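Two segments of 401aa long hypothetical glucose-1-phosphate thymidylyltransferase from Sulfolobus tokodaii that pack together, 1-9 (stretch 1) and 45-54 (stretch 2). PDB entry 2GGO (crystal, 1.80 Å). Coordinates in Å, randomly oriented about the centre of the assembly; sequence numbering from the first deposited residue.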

# COMPACT_ATOMS: atom_id res chain seq x y z
N MET A 1 2.07 -11.94 -24.14
CA MET A 1 2.45 -12.31 -22.76
C MET A 1 1.19 -12.28 -21.89
O MET A 1 0.30 -11.48 -22.12
CB MET A 1 3.45 -11.30 -22.21
CG MET A 1 4.85 -11.79 -22.05
SD MET A 1 5.00 -12.92 -20.66
CE MET A 1 6.51 -13.72 -21.14
N LYS A 2 1.10 -13.18 -20.92
CA LYS A 2 0.04 -13.10 -19.91
C LYS A 2 0.66 -12.59 -18.63
O LYS A 2 1.82 -12.89 -18.33
CB LYS A 2 -0.58 -14.45 -19.67
CG LYS A 2 -1.89 -14.66 -20.35
CD LYS A 2 -2.35 -16.12 -20.16
CE LYS A 2 -3.84 -16.24 -19.81
NZ LYS A 2 -4.74 -16.33 -21.02
N ALA A 3 -0.12 -11.81 -17.88
CA ALA A 3 0.30 -11.31 -16.57
C ALA A 3 -0.64 -11.86 -15.51
O ALA A 3 -1.84 -11.99 -15.75
CB ALA A 3 0.31 -9.80 -16.56
N PHE A 4 -0.08 -12.22 -14.35
CA PHE A 4 -0.87 -12.62 -13.19
C PHE A 4 -0.47 -11.75 -12.05
O PHE A 4 0.72 -11.67 -11.73
CB PHE A 4 -0.67 -14.10 -12.82
CG PHE A 4 -1.22 -15.06 -13.86
CD1 PHE A 4 -2.47 -15.66 -13.69
CD2 PHE A 4 -0.50 -15.33 -15.02
CE1 PHE A 4 -3.00 -16.53 -14.67
CE2 PHE A 4 -1.01 -16.19 -16.02
CZ PHE A 4 -2.26 -16.79 -15.85
N ILE A 5 -1.45 -11.05 -11.48
CA ILE A 5 -1.25 -10.26 -10.25
C ILE A 5 -1.75 -11.07 -9.06
O ILE A 5 -2.90 -11.48 -9.04
CB ILE A 5 -1.97 -8.91 -10.30
CG1 ILE A 5 -1.46 -8.11 -11.49
CG2 ILE A 5 -1.73 -8.09 -8.98
CD1 ILE A 5 -2.40 -7.02 -11.96
N LEU A 6 -0.86 -11.37 -8.12
CA LEU A 6 -1.22 -12.16 -6.96
C LEU A 6 -1.67 -11.18 -5.86
O LEU A 6 -0.85 -10.46 -5.25
CB LEU A 6 -0.04 -13.03 -6.53
CG LEU A 6 0.64 -13.89 -7.62
CD1 LEU A 6 1.77 -14.76 -7.09
CD2 LEU A 6 -0.36 -14.70 -8.31
N ALA A 7 -2.99 -11.14 -5.66
CA ALA A 7 -3.68 -10.22 -4.76
C ALA A 7 -4.60 -10.99 -3.80
O ALA A 7 -5.72 -10.56 -3.53
CB ALA A 7 -4.48 -9.24 -5.57
N ALA A 8 -4.11 -12.11 -3.28
CA ALA A 8 -4.97 -13.04 -2.52
C ALA A 8 -4.85 -13.11 -0.99
O ALA A 8 -5.75 -13.70 -0.36
CB ALA A 8 -4.89 -14.43 -3.10
N GLY A 9 -3.79 -12.55 -0.39
CA GLY A 9 -3.82 -12.17 1.07
C GLY A 9 -5.16 -11.54 1.53
O GLY A 9 -5.92 -11.04 0.68
N GLY A 45 2.76 -3.52 -23.16
CA GLY A 45 2.08 -4.34 -24.13
C GLY A 45 1.44 -5.60 -23.60
O GLY A 45 1.16 -6.57 -24.37
N ILE A 46 1.18 -5.64 -22.28
CA ILE A 46 0.54 -6.81 -21.69
C ILE A 46 -0.90 -6.42 -21.43
O ILE A 46 -1.15 -5.40 -20.76
CB ILE A 46 1.20 -7.27 -20.39
CG1 ILE A 46 2.64 -7.64 -20.66
CG2 ILE A 46 0.46 -8.51 -19.81
CD1 ILE A 46 3.32 -8.24 -19.48
N ARG A 47 -1.82 -7.21 -21.98
CA ARG A 47 -3.26 -6.88 -21.94
C ARG A 47 -4.08 -7.96 -21.31
O ARG A 47 -5.15 -7.72 -20.71
CB ARG A 47 -3.77 -6.68 -23.34
CG ARG A 47 -3.05 -5.63 -24.09
CD ARG A 47 -3.22 -4.26 -23.56
NE ARG A 47 -4.62 -3.85 -23.49
CZ ARG A 47 -5.01 -2.59 -23.40
NH1 ARG A 47 -4.13 -1.58 -23.46
NH2 ARG A 47 -6.32 -2.32 -23.29
N ASP A 48 -3.54 -9.17 -21.42
CA ASP A 48 -4.18 -10.32 -20.83
C ASP A 48 -3.76 -10.45 -19.39
O ASP A 48 -2.79 -11.17 -19.05
CB ASP A 48 -3.82 -11.58 -21.60
CG ASP A 48 -4.66 -12.74 -21.17
OD1 ASP A 48 -5.40 -12.63 -20.17
OD2 ASP A 48 -4.57 -13.78 -21.84
N ILE A 49 -4.50 -9.72 -18.54
CA ILE A 49 -4.13 -9.61 -17.12
C ILE A 49 -5.16 -10.34 -16.30
O ILE A 49 -6.33 -10.16 -16.49
CB ILE A 49 -3.98 -8.14 -16.66
CG1 ILE A 49 -3.05 -7.38 -17.63
CG2 ILE A 49 -3.51 -8.10 -15.20
CD1 ILE A 49 -3.18 -5.82 -17.65
N THR A 50 -4.68 -11.16 -15.38
CA THR A 50 -5.51 -11.91 -14.48
C THR A 50 -5.12 -11.60 -13.04
O THR A 50 -3.92 -11.64 -12.68
CB THR A 50 -5.30 -13.41 -14.70
OG1 THR A 50 -5.63 -13.73 -16.04
CG2 THR A 50 -6.21 -14.23 -13.77
N VAL A 51 -6.11 -11.32 -12.20
CA VAL A 51 -5.86 -11.23 -10.75
C VAL A 51 -6.28 -12.50 -9.99
O VAL A 51 -7.42 -12.91 -10.06
CB VAL A 51 -6.55 -10.00 -10.12
CG1 VAL A 51 -5.91 -9.66 -8.80
CG2 VAL A 51 -6.46 -8.84 -11.06
N ILE A 52 -5.36 -13.11 -9.27
CA ILE A 52 -5.75 -14.17 -8.34
C ILE A 52 -6.11 -13.51 -7.00
O ILE A 52 -5.33 -12.75 -6.42
CB ILE A 52 -4.64 -15.21 -8.19
CG1 ILE A 52 -4.43 -15.88 -9.57
CG2 ILE A 52 -5.02 -16.27 -7.13
CD1 ILE A 52 -2.98 -16.07 -9.95
N VAL A 53 -7.32 -13.77 -6.56
CA VAL A 53 -7.90 -13.13 -5.40
C VAL A 53 -8.45 -14.20 -4.45
O VAL A 53 -8.43 -15.40 -4.76
CB VAL A 53 -8.99 -12.11 -5.81
CG1 VAL A 53 -8.46 -11.18 -6.86
CG2 VAL A 53 -10.27 -12.79 -6.33
N SER A 54 -8.92 -13.80 -3.28
CA SER A 54 -9.62 -14.72 -2.41
C SER A 54 -11.11 -14.67 -2.77
O SER A 54 -11.58 -13.67 -3.32
CB SER A 54 -9.37 -14.37 -0.95
OG SER A 54 -9.93 -13.10 -0.66
O HOH W 1 1.54 -9.36 -24.73
O HOH W 2 -1.33 -9.34 -23.23
O HOH W 3 -3.44 -13.72 -17.58
O HOH W 4 -8.00 -11.00 -2.37

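The two stretches are neighbouring strands of a parallel sheet, their axes 4.7 Å apart at closest approach and inclined by 23°. Backbone hydrogen bonds supply the framework. The amide N of Ala-3 donates to Asp-48 O (3.0 Å), and Ala-3 O accepts from Thr-50 N (3.0 Å); Ile-5 repeats the pattern, its N donating to Thr-50 O (2.8 Å) and its O accepting from Ile-52 N (3.0 Å). Ala-7 N closes the ladder on Ile-52 O (2.9 Å). This is the parallel signature: one residue bonds to two partners that flank the residue opposite it, so Ala-3 spans Ile-49 and Ile-5 spans Val-51. Weaker CA-H...O contacts fill in between, the shortest from Phe-4 CA to Thr-50 O at 3.2 Å.

Side chains alternate along each strand, and in this register the paired residues share a face. On one face Ala-3 and Ile-5 lie beside Ile-49 and Val-51. Ile-5 CD1 reaches Ile-49 CG2 at 3.6 Å, a diagonal contact; Ile-5 is in the m, t rotamer. The small methyl of Ala-3 meets Ile-46, whose CA-to-CB bond points toward stretch 1 from just before the strand, with Ala-3 CB 3.5 Å from Ile-46 CG2. Further along, Ala-7 CB rests 3.6 Å from Val-51 CG1. Beta-branched residues suit this extended backbone, and their methyls give an apolar surface that suits a buried layer.

The other face carries Phe-4 and Leu-6 against Thr-50 and Ile-52. Ile-52 has the largest area covered by the opposite stretch, 90 Å²; its CD1 lies 3.4 Å from Leu-6 CD2 and 3.8 Å from Phe-4 CD1. Thr-50 is also buried, and its CB sits 3.8 Å from Phe-4 CD1. As a beta-branched residue it fits the strand, while its hydroxyl finds a polar partner in a water, with OG1 2.7 Å from water 3, and the same water lies 3.0 Å from Ala-3 O, within hydrogen-bonding reach.

Charge appears on this same face where it is less buried: Lys-2 NZ forms a salt bridge with Asp-48 OD2 at 2.7 Å. The long lysine chain can carry its ammonium to the carboxylate of the shorter aspartate side chain.

Further waters join the two stretches near their ends. Water 1 accepts from Met-1 N (2.7 Å) and donates to Gly-45 O (2.8 Å); water 2 links Met-1 O (2.9 Å) to Arg-47 N (2.5 Å). At the other end, water 4 donates to Ala-7 O (2.6 Å) and accepts from Ser-54 N (3.1 Å). Altogether the contact buries 815 Å².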